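Local atomic coordinates of putative hemin ABC transport system, membrane protein (Burkholderia cenocepacia J2315, PDB entry 5B57), a protein that probably carries heme across the cell membrane as the transmembrane permease subunit of an ABC importer. Residues A182-L187 and P197-A202; A123-L128 and G137-S142; L152-P157 and F219-A224; P250-G255 and V298-S303. All coordinates share one frame; numbering follows the deposited sequence.

Contact 1: residues A182-L187 and P197-A202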
loop_
_atom_site.group_PDB
_atom_site.type_symbol
_atom_site.label_atom_id
_atom_site.label_comp_id
_atom_site.label_asym_id
_atom_site.label_seq_id
_atom_site.Cartn_x
_atom_site.Cartn_y
_atom_site.Cartn_z
ATOM N N ALA A 182 11.417 -19.020 10.863
ATOM C CA ALA A 182 10.635 -20.209 10.527
ATOM C C ALA A 182 9.250 -20.195 11.183
ATOM O O ALA A 182 8.270 -20.675 10.589
ATOM C CB ALA A 182 11.401 -21.467 10.932
ATOM N N LEU A 183 9.150 -19.662 12.407
ATOM C CA LEU A 183 7.852 -19.588 13.059
ATOM C C LEU A 183 6.930 -18.629 12.315
ATOM O O LEU A 183 5.766 -18.954 12.069
ATOM C CB LEU A 183 8.027 -19.193 14.526
ATOM C CG LEU A 183 6.845 -18.654 15.356
ATOM C CD1 LEU A 183 5.667 -19.627 15.411
ATOM C CD2 LEU A 183 7.276 -18.246 16.763
ATOM N N VAL A 184 7.451 -17.467 11.898
ATOM C CA VAL A 184 6.652 -16.496 11.144
ATOM C C VAL A 184 6.135 -17.109 9.846
ATOM O O VAL A 184 4.976 -16.918 9.474
ATOM C CB VAL A 184 7.469 -15.216 10.884
ATOM C CG1 VAL A 184 6.730 -14.291 9.922
ATOM C CG2 VAL A 184 7.689 -14.498 12.163
ATOM N N TYR A 185 6.985 -17.865 9.146
ATOM C CA TYR A 185 6.553 -18.551 7.934
ATOM C C TYR A 185 5.391 -19.505 8.208
ATOM O O TYR A 185 4.383 -19.484 7.499
ATOM C CB TYR A 185 7.725 -19.307 7.312
ATOM C CG TYR A 185 7.335 -20.018 6.037
ATOM C CD1 TYR A 185 7.324 -19.350 4.821
ATOM C CD2 TYR A 185 6.943 -21.346 6.049
ATOM C CE1 TYR A 185 6.946 -19.996 3.644
ATOM C CE2 TYR A 185 6.564 -21.996 4.881
ATOM C CZ TYR A 185 6.564 -21.315 3.680
ATOM O OH TYR A 185 6.190 -21.943 2.505
ATOM N N ARG A 186 5.513 -20.360 9.227
ATOM C CA ARG A 186 4.427 -21.300 9.506
ATOM C C ARG A 186 3.116 -20.584 9.826
ATOM O O ARG A 186 2.042 -21.043 9.411
ATOM C CB ARG A 186 4.806 -22.241 10.646
ATOM C CG ARG A 186 4.940 -23.691 10.197
ATOM C CD ARG A 186 3.602 -24.306 9.735
ATOM N NE ARG A 186 2.718 -24.643 10.860
ATOM C CZ ARG A 186 2.736 -25.796 11.539
ATOM N NH1 ARG A 186 3.591 -26.769 11.233
ATOM N NH2 ARG A 186 1.891 -25.978 12.545
ATOM N N LEU A 187 3.175 -19.459 10.558
ATOM C CA LEU A 187 1.946 -18.758 10.945
ATOM C C LEU A 187 1.222 -18.176 9.736
ATOM O O LEU A 187 -0.019 -18.101 9.722
ATOM C CB LEU A 187 2.251 -17.648 11.954
ATOM C CG LEU A 187 2.635 -18.021 13.390
ATOM C CD1 LEU A 187 2.702 -16.754 14.202
ATOM C CD2 LEU A 187 1.691 -19.034 14.059
ATOM N N PRO A 197 0.944 -10.505 2.194
ATOM C CA PRO A 197 0.330 -9.711 3.286
ATOM C C PRO A 197 0.263 -10.428 4.622
ATOM O O PRO A 197 0.516 -9.794 5.652
ATOM C CB PRO A 197 -1.081 -9.397 2.757
ATOM C CG PRO A 197 -1.125 -9.923 1.342
ATOM C CD PRO A 197 0.279 -10.253 0.911
ATOM N N LEU A 198 -0.055 -11.735 4.636
ATOM C CA LEU A 198 -0.131 -12.475 5.899
ATOM C C LEU A 198 1.252 -12.684 6.503
ATOM O O LEU A 198 1.427 -12.562 7.718
ATOM C CB LEU A 198 -0.838 -13.823 5.699
ATOM C CG LEU A 198 -2.315 -13.866 5.240
ATOM C CD1 LEU A 198 -2.868 -15.260 5.274
ATOM C CD2 LEU A 198 -3.202 -12.969 6.071
ATOM N N LEU A 199 2.257 -12.971 5.676
ATOM C CA LEU A 199 3.620 -13.023 6.195
ATOM C C LEU A 199 3.979 -11.743 6.930
ATOM O O LEU A 199 4.628 -11.778 7.978
ATOM C CB LEU A 199 4.609 -13.262 5.061
ATOM C CG LEU A 199 6.012 -13.437 5.602
ATOM C CD1 LEU A 199 6.638 -14.591 4.904
ATOM C CD2 LEU A 199 6.812 -12.194 5.356
ATOM N N LEU A 200 3.559 -10.599 6.395
ATOM C CA LEU A 200 3.839 -9.333 7.062
ATOM C C LEU A 200 3.063 -9.227 8.366
ATOM O O LEU A 200 3.570 -8.667 9.347
ATOM C CB LEU A 200 3.511 -8.168 6.127
ATOM C CG LEU A 200 4.478 -8.003 4.954
ATOM C CD1 LEU A 200 4.072 -6.806 4.099
ATOM C CD2 LEU A 200 5.938 -7.887 5.457
ATOM N N LEU A 201 1.845 -9.788 8.407
ATOM C CA LEU A 201 1.039 -9.742 9.629
ATOM C C LEU A 201 1.579 -10.694 10.705
ATOM O O LEU A 201 1.671 -10.324 11.882
ATOM C CB LEU A 201 -0.421 -10.046 9.291
ATOM C CG LEU A 201 -1.485 -9.028 9.746
ATOM C CD1 LEU A 201 -1.125 -7.584 9.414
ATOM C CD2 LEU A 201 -2.812 -9.358 9.104
ATOM N N ALA A 202 1.957 -11.917 10.334
ATOM C CA ALA A 202 2.652 -12.772 11.292
ATOM C C ALA A 202 3.898 -12.088 11.832
ATOM O O ALA A 202 4.164 -12.135 13.035
ATOM C CB ALA A 202 3.023 -14.107 10.645
#
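A202 and V184 carry most of this contact, with L199 beside them and L187 adding a smaller share. The A202 methyl points at helix 182-187 and is met from two directions by V184: the carbonyl O of V184 lies 3.6 Å from A202 CB, and V184 CG1 lies 3.8 Å from the same CB. V184 CG1 is the branch that does the reaching; set anti to the backbone N (chi1 171°), it extends across to the other helix and also touches the carbonyl O of L199 at 3.8 Å. L199 closes on it more loosely, its CG 4.5 Å from V184 CG1. One turn on from V184, L187 CB comes to 3.9 Å from A202 CB. No hydrogen bond crosses; the contact is van der Waals only, made around the small A202, and the short axes run 8.4 Å apart at 129°. The pair forms a helical hairpin of two consecutive, predicted membrane-spanning helices in the FecCD permease fold. I206, a turn further along helix 196-220, continues the seam against V184 and L187. Helix 283-305 packs on L199 through L291, while L376 of the second subunit rests on A202.

Contact 2: residues A123-L128 and G137-S142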
loop_
_atom_site.group_PDB
_atom_site.type_symbol
_atom_site.label_atom_id
_atom_site.label_comp_id
_atom_site.label_asym_id
_atom_site.label_seq_id
_atom_site.Cartn_x
_atom_site.Cartn_y
_atom_site.Cartn_z
ATOM N N ALA A 123 17.839 -7.014 -2.875
ATOM C CA ALA A 123 17.446 -7.156 -4.270
ATOM C C ALA A 123 16.448 -8.298 -4.453
ATOM O O ALA A 123 15.430 -8.140 -5.142
ATOM C CB ALA A 123 18.688 -7.366 -5.129
ATOM N N ALA A 124 16.704 -9.445 -3.816
ATOM C CA ALA A 124 15.783 -10.564 -3.942
ATOM C C ALA A 124 14.438 -10.238 -3.312
ATOM O O ALA A 124 13.388 -10.395 -3.949
ATOM C CB ALA A 124 16.379 -11.826 -3.318
ATOM N N MET A 125 14.447 -9.751 -2.069
ATOM C CA MET A 125 13.183 -9.473 -1.385
ATOM C C MET A 125 12.386 -8.381 -2.083
ATOM O O MET A 125 11.155 -8.454 -2.138
ATOM C CB MET A 125 13.442 -9.092 0.057
ATOM C CG MET A 125 13.957 -10.254 0.868
ATOM S SD MET A 125 12.606 -11.075 1.699
ATOM C CE MET A 125 11.973 -9.718 2.684
ATOM N N GLN A 126 13.061 -7.359 -2.626
ATOM C CA GLN A 126 12.329 -6.293 -3.308
ATOM C C GLN A 126 11.707 -6.782 -4.608
ATOM O O GLN A 126 10.621 -6.328 -5.000
ATOM C CB GLN A 126 13.254 -5.120 -3.563
ATOM C CG GLN A 126 13.481 -4.346 -2.306
ATOM C CD GLN A 126 14.844 -3.715 -2.236
ATOM O OE1 GLN A 126 15.245 -2.952 -3.125
ATOM N NE2 GLN A 126 15.568 -4.013 -1.165
ATOM N N ALA A 127 12.376 -7.707 -5.295
ATOM C CA ALA A 127 11.722 -8.417 -6.391
ATOM C C ALA A 127 10.562 -9.243 -5.862
ATOM O O ALA A 127 9.414 -9.047 -6.260
ATOM C CB ALA A 127 12.720 -9.300 -7.141
ATOM N N LEU A 128 10.843 -10.136 -4.918
ATOM C CA LEU A 128 9.810 -11.004 -4.365
ATOM C C LEU A 128 8.546 -10.238 -3.964
ATOM O O LEU A 128 7.431 -10.691 -4.237
ATOM C CB LEU A 128 10.375 -11.764 -3.169
ATOM C CG LEU A 128 9.364 -12.699 -2.529
ATOM C CD1 LEU A 128 9.254 -13.878 -3.412
ATOM C CD2 LEU A 128 9.847 -13.114 -1.184
ATOM N N GLY A 137 15.004 -7.661 6.494
ATOM C CA GLY A 137 14.635 -7.963 7.870
ATOM C C GLY A 137 13.331 -8.714 7.971
ATOM O O GLY A 137 13.257 -9.761 8.626
ATOM N N LEU A 138 12.296 -8.207 7.282
ATOM C CA LEU A 138 10.899 -8.634 7.329
ATOM C C LEU A 138 10.646 -10.140 7.423
ATOM O O LEU A 138 9.574 -10.569 7.874
ATOM C CB LEU A 138 10.176 -8.117 6.088
ATOM C CG LEU A 138 10.196 -6.637 5.771
ATOM C CD1 LEU A 138 9.311 -6.414 4.557
ATOM C CD2 LEU A 138 9.703 -5.842 6.972
ATOM N N VAL A 139 11.609 -10.940 6.953
ATOM C CA VAL A 139 11.482 -12.396 7.006
ATOM C C VAL A 139 11.176 -12.857 8.425
ATOM O O VAL A 139 10.312 -13.712 8.649
ATOM C CB VAL A 139 12.764 -13.056 6.462
ATOM C CG1 VAL A 139 12.625 -14.570 6.468
ATOM C CG2 VAL A 139 13.067 -12.541 5.065
ATOM N N GLY A 140 11.885 -12.297 9.398
ATOM C CA GLY A 140 11.723 -12.620 10.799
ATOM C C GLY A 140 13.083 -12.682 11.449
ATOM O O GLY A 140 13.219 -12.569 12.663
ATOM N N VAL A 141 14.111 -12.774 10.610
ATOM C CA VAL A 141 15.394 -13.300 11.054
ATOM C C VAL A 141 16.105 -12.327 11.992
ATOM O O VAL A 141 16.713 -12.747 12.982
ATOM C CB VAL A 141 16.254 -13.668 9.829
ATOM C CG1 VAL A 141 16.476 -12.458 8.960
ATOM C CG2 VAL A 141 17.542 -14.252 10.246
ATOM N N SER A 142 16.027 -11.013 11.711
ATOM C CA SER A 142 16.712 -10.021 12.545
ATOM C C SER A 142 16.259 -10.106 13.997
ATOM O O SER A 142 17.084 -10.103 14.918
ATOM C CB SER A 142 16.460 -8.607 12.020
ATOM O OG SER A 142 16.765 -8.486 10.647
#
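M125 reaches from near the end of helix 94-128 to L138 and V139, in the loop that leads into helix 141-154, so that the connection between these two helices of the FecCD permease fold folds back on itself. The contact across the two segments is apolar and passes through the end of one long side chain. M125 points at the loop and bends at chi2 (-94°) and chi3, which brings its sulfur and terminal methyl round toward V139. The sulfur SD lies 3.7 Å from V139 CG2, and CE lies 3.9 Å from that same methyl, so V139 offers one branch to both atoms. At L138 the touch is lighter, M125 CE standing 4.2 Å from L138 CB. The methionine chain runs at a slant to both partners. L138 and V139 are poorly ordered, so the details on the loop side are less certain than those on the helix. L291 of helix 283-305 packs on both M125 and V139 and gives the pair a common neighbour.

No hydrogen bond joins the two segments; their polar groups are held locally or elsewhere. Next to M125, Q126 NE2 bonds to the carbonyl O of G312, and Q126 OE1 accepts from R320 NH2. In the loop, G140 occupies the N-cap position of helix 141-154, and its N donates to the carbonyl O of G137 at 3.0 Å.

Contact 3: residues L152-P157 and F219-A224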
loop_
_atom_site.group_PDB
_atom_site.type_symbol
_atom_site.label_atom_id
_atom_site.label_comp_id
_atom_site.label_asym_id
_atom_site.label_seq_id
_atom_site.Cartn_x
_atom_site.Cartn_y
_atom_site.Cartn_z
ATOM N N LEU A 152 21.005 -15.278 25.462
ATOM C CA LEU A 152 22.293 -15.804 25.894
ATOM C C LEU A 152 23.059 -14.815 26.762
ATOM O O LEU A 152 23.640 -15.211 27.778
ATOM C CB LEU A 152 23.157 -16.199 24.693
ATOM C CG LEU A 152 24.559 -16.680 25.151
ATOM C CD1 LEU A 152 24.498 -17.960 25.926
ATOM C CD2 LEU A 152 25.528 -16.864 24.029
ATOM N N ILE A 153 23.110 -13.540 26.373
ATOM C CA ILE A 153 23.880 -12.571 27.157
ATOM C C ILE A 153 23.325 -12.466 28.578
ATOM O O ILE A 153 24.086 -12.336 29.544
ATOM C CB ILE A 153 23.910 -11.202 26.446
ATOM C CG1 ILE A 153 24.612 -11.277 25.087
ATOM C CG2 ILE A 153 24.517 -10.114 27.336
ATOM C CD1 ILE A 153 24.740 -9.930 24.416
ATOM N N VAL A 154 21.997 -12.560 28.734
ATOM C CA VAL A 154 21.346 -12.287 30.016
ATOM C C VAL A 154 21.154 -13.544 30.858
ATOM O O VAL A 154 21.229 -13.474 32.093
ATOM C CB VAL A 154 20.004 -11.565 29.789
ATOM C CG1 VAL A 154 19.267 -11.362 31.126
ATOM C CG2 VAL A 154 20.227 -10.239 29.055
ATOM N N LEU A 155 20.906 -14.701 30.231
ATOM C CA LEU A 155 20.830 -15.947 30.981
ATOM C C LEU A 155 22.122 -16.738 30.866
ATOM O O LEU A 155 22.104 -17.861 30.344
ATOM C CB LEU A 155 19.625 -16.762 30.516
ATOM C CG LEU A 155 18.326 -15.948 30.612
ATOM C CD1 LEU A 155 17.144 -16.673 30.024
ATOM C CD2 LEU A 155 18.027 -15.527 32.044
ATOM N N GLY A 156 23.250 -16.188 31.343
ATOM C CA GLY A 156 24.556 -16.810 31.252
ATOM C C GLY A 156 24.586 -18.294 31.598
ATOM O O GLY A 156 25.003 -19.120 30.780
ATOM N N PRO A 157 24.185 -18.650 32.827
ATOM C CA PRO A 157 23.892 -20.047 33.204
ATOM C C PRO A 157 22.742 -20.652 32.383
ATOM O O PRO A 157 22.997 -21.313 31.366
ATOM C CB PRO A 157 23.513 -19.940 34.682
ATOM C CG PRO A 157 24.211 -18.684 35.165
ATOM C CD PRO A 157 24.217 -17.751 34.001
ATOM N N PHE A 219 15.432 -5.598 31.037
ATOM C CA PHE A 219 15.004 -5.154 32.361
ATOM C C PHE A 219 15.760 -5.865 33.472
ATOM O O PHE A 219 16.198 -5.236 34.444
ATOM C CB PHE A 219 13.498 -5.391 32.496
ATOM C CG PHE A 219 12.954 -5.246 33.895
ATOM C CD1 PHE A 219 12.977 -4.016 34.548
ATOM C CD2 PHE A 219 12.369 -6.330 34.531
ATOM C CE1 PHE A 219 12.456 -3.875 35.821
ATOM C CE2 PHE A 219 11.847 -6.205 35.807
ATOM C CZ PHE A 219 11.890 -4.977 36.458
ATOM N N VAL A 220 15.947 -7.177 33.333
ATOM C CA VAL A 220 16.602 -7.931 34.385
ATOM C C VAL A 220 18.124 -7.965 34.238
ATOM O O VAL A 220 18.802 -8.522 35.114
ATOM C CB VAL A 220 15.997 -9.347 34.435
ATOM C CG1 VAL A 220 16.579 -10.227 33.316
ATOM C CG2 VAL A 220 16.185 -9.951 35.824
ATOM N N ALA A 221 18.686 -7.355 33.187
ATOM C CA ALA A 221 20.118 -7.470 32.908
ATOM C C ALA A 221 20.948 -6.568 33.807
ATOM O O ALA A 221 20.568 -5.432 34.099
ATOM C CB ALA A 221 20.419 -7.131 31.449
ATOM N N ASP A 222 22.098 -7.079 34.240
ATOM C CA ASP A 222 23.015 -6.292 35.055
ATOM C C ASP A 222 23.791 -5.369 34.133
ATOM O O ASP A 222 23.506 -5.281 32.939
ATOM C CB ASP A 222 23.921 -7.192 35.898
ATOM C CG ASP A 222 24.851 -8.086 35.066
ATOM O OD1 ASP A 222 25.316 -7.661 33.991
ATOM O OD2 ASP A 222 25.139 -9.230 35.507
ATOM N N ASP A 223 24.818 -4.700 34.665
ATOM C CA ASP A 223 25.493 -3.655 33.894
ATOM C C ASP A 223 26.293 -4.232 32.734
ATOM O O ASP A 223 26.261 -3.679 31.629
ATOM C CB ASP A 223 26.396 -2.818 34.796
ATOM C CG ASP A 223 25.621 -1.802 35.622
ATOM O OD1 ASP A 223 24.932 -0.932 35.037
ATOM O OD2 ASP A 223 25.703 -1.882 36.867
ATOM N N ALA A 224 27.013 -5.340 32.961
ATOM C CA ALA A 224 27.828 -5.926 31.901
ATOM C C ALA A 224 26.966 -6.455 30.777
ATOM O O ALA A 224 27.296 -6.290 29.595
ATOM C CB ALA A 224 28.689 -7.059 32.439
#
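V154 meets V220 and A221 where the end of helix 141-154 abuts the short turn between helix 196-220 and helix 223-234 in the FecCD permease fold. The apolar contact divides between the two branches of V154. With CG1 anti to the backbone N (chi1 176°), each methyl addresses its own partner: CG2 rests 3.9 Å from the A221 methyl CB, while CG1 goes to V220. L229, on helix 223-234, and L217, on helix 196-220, also touch V154, which is buried although V220 lies on the surface.

Polar bonds secure the turn itself. D222 is the N-cap of helix 223-234; its side chain caps a backbone N early in that helix, and its own N is bonded to Q225 OE1, a pattern consistent with a capping box. Q225 NE2 makes a weak hydrogen bond to the carbonyl O of I153, tying helix 141-154 to the same turn. From the second subunit, R227 NH1 donates to the carbonyl O of A221, which places the turn at the dimer interface. V220 holds CG1 between its backbone N and carbonyl carbon (chi1 79°), and from there V220 CG1 meets V154 CG1 at 3.6 Å, the side chains inclined to each other.

Contact 4: residues P250-G255 and V298-S303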
loop_
_atom_site.group_PDB
_atom_site.type_symbol
_atom_site.label_atom_id
_atom_site.label_comp_id
_atom_site.label_asym_id
_atom_site.label_seq_id
_atom_site.Cartn_x
_atom_site.Cartn_y
_atom_site.Cartn_z
ATOM N N PRO A 250 30.302 -19.328 4.350
ATOM C CA PRO A 250 29.558 -20.326 3.551
ATOM C C PRO A 250 28.052 -20.179 3.634
ATOM O O PRO A 250 27.359 -20.363 2.621
ATOM C CB PRO A 250 30.032 -21.671 4.124
ATOM C CG PRO A 250 30.700 -21.349 5.399
ATOM C CD PRO A 250 31.281 -19.985 5.234
ATOM N N CYS A 251 27.518 -19.848 4.810
ATOM C CA CYS A 251 26.115 -19.462 4.894
ATOM C C CYS A 251 25.780 -18.369 3.886
ATOM O O CYS A 251 24.905 -18.537 3.030
ATOM C CB CYS A 251 25.793 -18.999 6.308
ATOM S SG CYS A 251 25.595 -20.335 7.466
ATOM N N VAL A 252 26.465 -17.230 3.981
ATOM C CA VAL A 252 26.180 -16.113 3.082
ATOM C C VAL A 252 26.367 -16.536 1.636
ATOM O O VAL A 252 25.562 -16.187 0.769
ATOM C CB VAL A 252 27.061 -14.898 3.433
ATOM C CG1 VAL A 252 26.768 -13.722 2.511
ATOM C CG2 VAL A 252 26.898 -14.510 4.921
ATOM N N ALA A 253 27.411 -17.318 1.350
ATOM C CA ALA A 253 27.602 -17.745 -0.036
ATOM C C ALA A 253 26.513 -18.723 -0.463
ATOM O O ALA A 253 26.056 -18.681 -1.611
ATOM C CB ALA A 253 28.988 -18.350 -0.233
ATOM N N LEU A 254 26.055 -19.588 0.453
ATOM C CA LEU A 254 25.019 -20.538 0.058
ATOM C C LEU A 254 23.664 -19.844 -0.130
ATOM O O LEU A 254 22.969 -20.090 -1.126
ATOM C CB LEU A 254 24.929 -21.689 1.057
ATOM C CG LEU A 254 23.722 -22.592 0.785
ATOM C CD1 LEU A 254 23.951 -23.575 -0.359
ATOM C CD2 LEU A 254 23.280 -23.325 2.020
ATOM N N GLY A 255 23.276 -18.959 0.796
ATOM C CA GLY A 255 22.200 -18.023 0.487
ATOM C C GLY A 255 22.420 -17.311 -0.836
ATOM O O GLY A 255 21.511 -17.208 -1.659
ATOM N N VAL A 298 21.111 -13.445 5.948
ATOM C CA VAL A 298 20.951 -12.413 6.970
ATOM C C VAL A 298 21.167 -12.992 8.366
ATOM O O VAL A 298 21.781 -12.351 9.231
ATOM C CB VAL A 298 19.569 -11.748 6.833
ATOM C CG1 VAL A 298 19.339 -10.742 7.951
ATOM C CG2 VAL A 298 19.449 -11.087 5.487
ATOM N N GLY A 299 20.664 -14.202 8.621
ATOM C CA GLY A 299 20.823 -14.767 9.956
ATOM C C GLY A 299 22.280 -14.978 10.310
ATOM O O GLY A 299 22.703 -14.713 11.433
ATOM N N ALA A 300 23.068 -15.456 9.349
ATOM C CA ALA A 300 24.503 -15.552 9.549
ATOM C C ALA A 300 25.120 -14.196 9.844
ATOM O O ALA A 300 26.047 -14.109 10.653
ATOM C CB ALA A 300 25.157 -16.172 8.320
ATOM N N LEU A 301 24.621 -13.126 9.223
ATOM C CA LEU A 301 25.318 -11.840 9.288
ATOM C C LEU A 301 24.997 -11.079 10.563
ATOM O O LEU A 301 25.899 -10.567 11.235
ATOM C CB LEU A 301 24.960 -10.992 8.078
ATOM C CG LEU A 301 25.636 -11.552 6.845
ATOM C CD1 LEU A 301 25.075 -10.940 5.554
ATOM C CD2 LEU A 301 27.118 -11.293 7.010
ATOM N N VAL A 302 23.710 -10.960 10.885
ATOM C CA VAL A 302 23.309 -10.344 12.139
ATOM C C VAL A 302 23.978 -11.052 13.300
ATOM O O VAL A 302 24.237 -10.435 14.331
ATOM C CB VAL A 302 21.775 -10.361 12.257
ATOM C CG1 VAL A 302 21.310 -9.444 13.361
ATOM C CG2 VAL A 302 21.177 -9.912 10.967
ATOM N N SER A 303 24.310 -12.342 13.134
ATOM C CA SER A 303 24.872 -13.138 14.225
ATOM C C SER A 303 26.203 -12.604 14.694
ATOM O O SER A 303 26.566 -12.780 15.867
ATOM C CB SER A 303 25.060 -14.591 13.799
ATOM O OG SER A 303 23.839 -15.303 13.918
#
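The methyl of A300 is the bump at the middle of this contact: it points at helix 250-255 and settles against the neighbouring residues C251 and V252. C251 takes it at the root of its side chain, CB to A300 CB being 3.5 Å. The thiol does not point at A300; its SG is turned anti to the carbonyl carbon (chi1 -77°), and the contact is left to CB. On the V252 flank the fit is looser, CG2 standing 4.2 Å from A300 CB. That same V252 methyl is the second bump. It lies against the face of the L301 branch, on the side away from CB, nearest to CG at 3.7 Å, with CD2 at 3.8 Å and CD1 at 4.1 Å from V252 CG2. The two side chains meet at about a right angle.

Two predicted transmembrane helices of the FecCD permease fold, 242-260 and 283-305, are joined here as antiparallel neighbours, their local axes 8.6 Å apart and inclined at 151°. The first is kinked at P250, one residue before C251. F174 of helix 168-188 packs on both C251 and A300, and V114 of helix 94-128 lies against L301. A bound decyl-beta-D-maltopyranoside touches A253, and the side chain of V252 comes within about 5 Å of it, so detergent lies beside helix 242-260. On helix 283-305, S303 OG has both P170 O and G299 O within hydrogen-bonding distance, and its one proton can serve only one of them at a time.

How the contacts relate
All four contacts lie within one FecCD permease chain. Along the sequence contact 2 closes first, contact 1 is nested inside the long loop closed by contact 3, and contact 4 follows. Contact 2 lies between two others: its centre is about 12 Å from that of contact 1, where L138 packs on L200, and about 13 Å from that of contact 4, where V141 packs on V298 and G299. Contact 3 is remote, with centres 26 to 30 Å from the rest, yet it shares helix 141-154 with contact 2 and helix 196-220 with contact 1. Contacts 1 and 3 thus place opposite ends of helix 196-220 against the second subunit, whereas contact 4 touches no other chain.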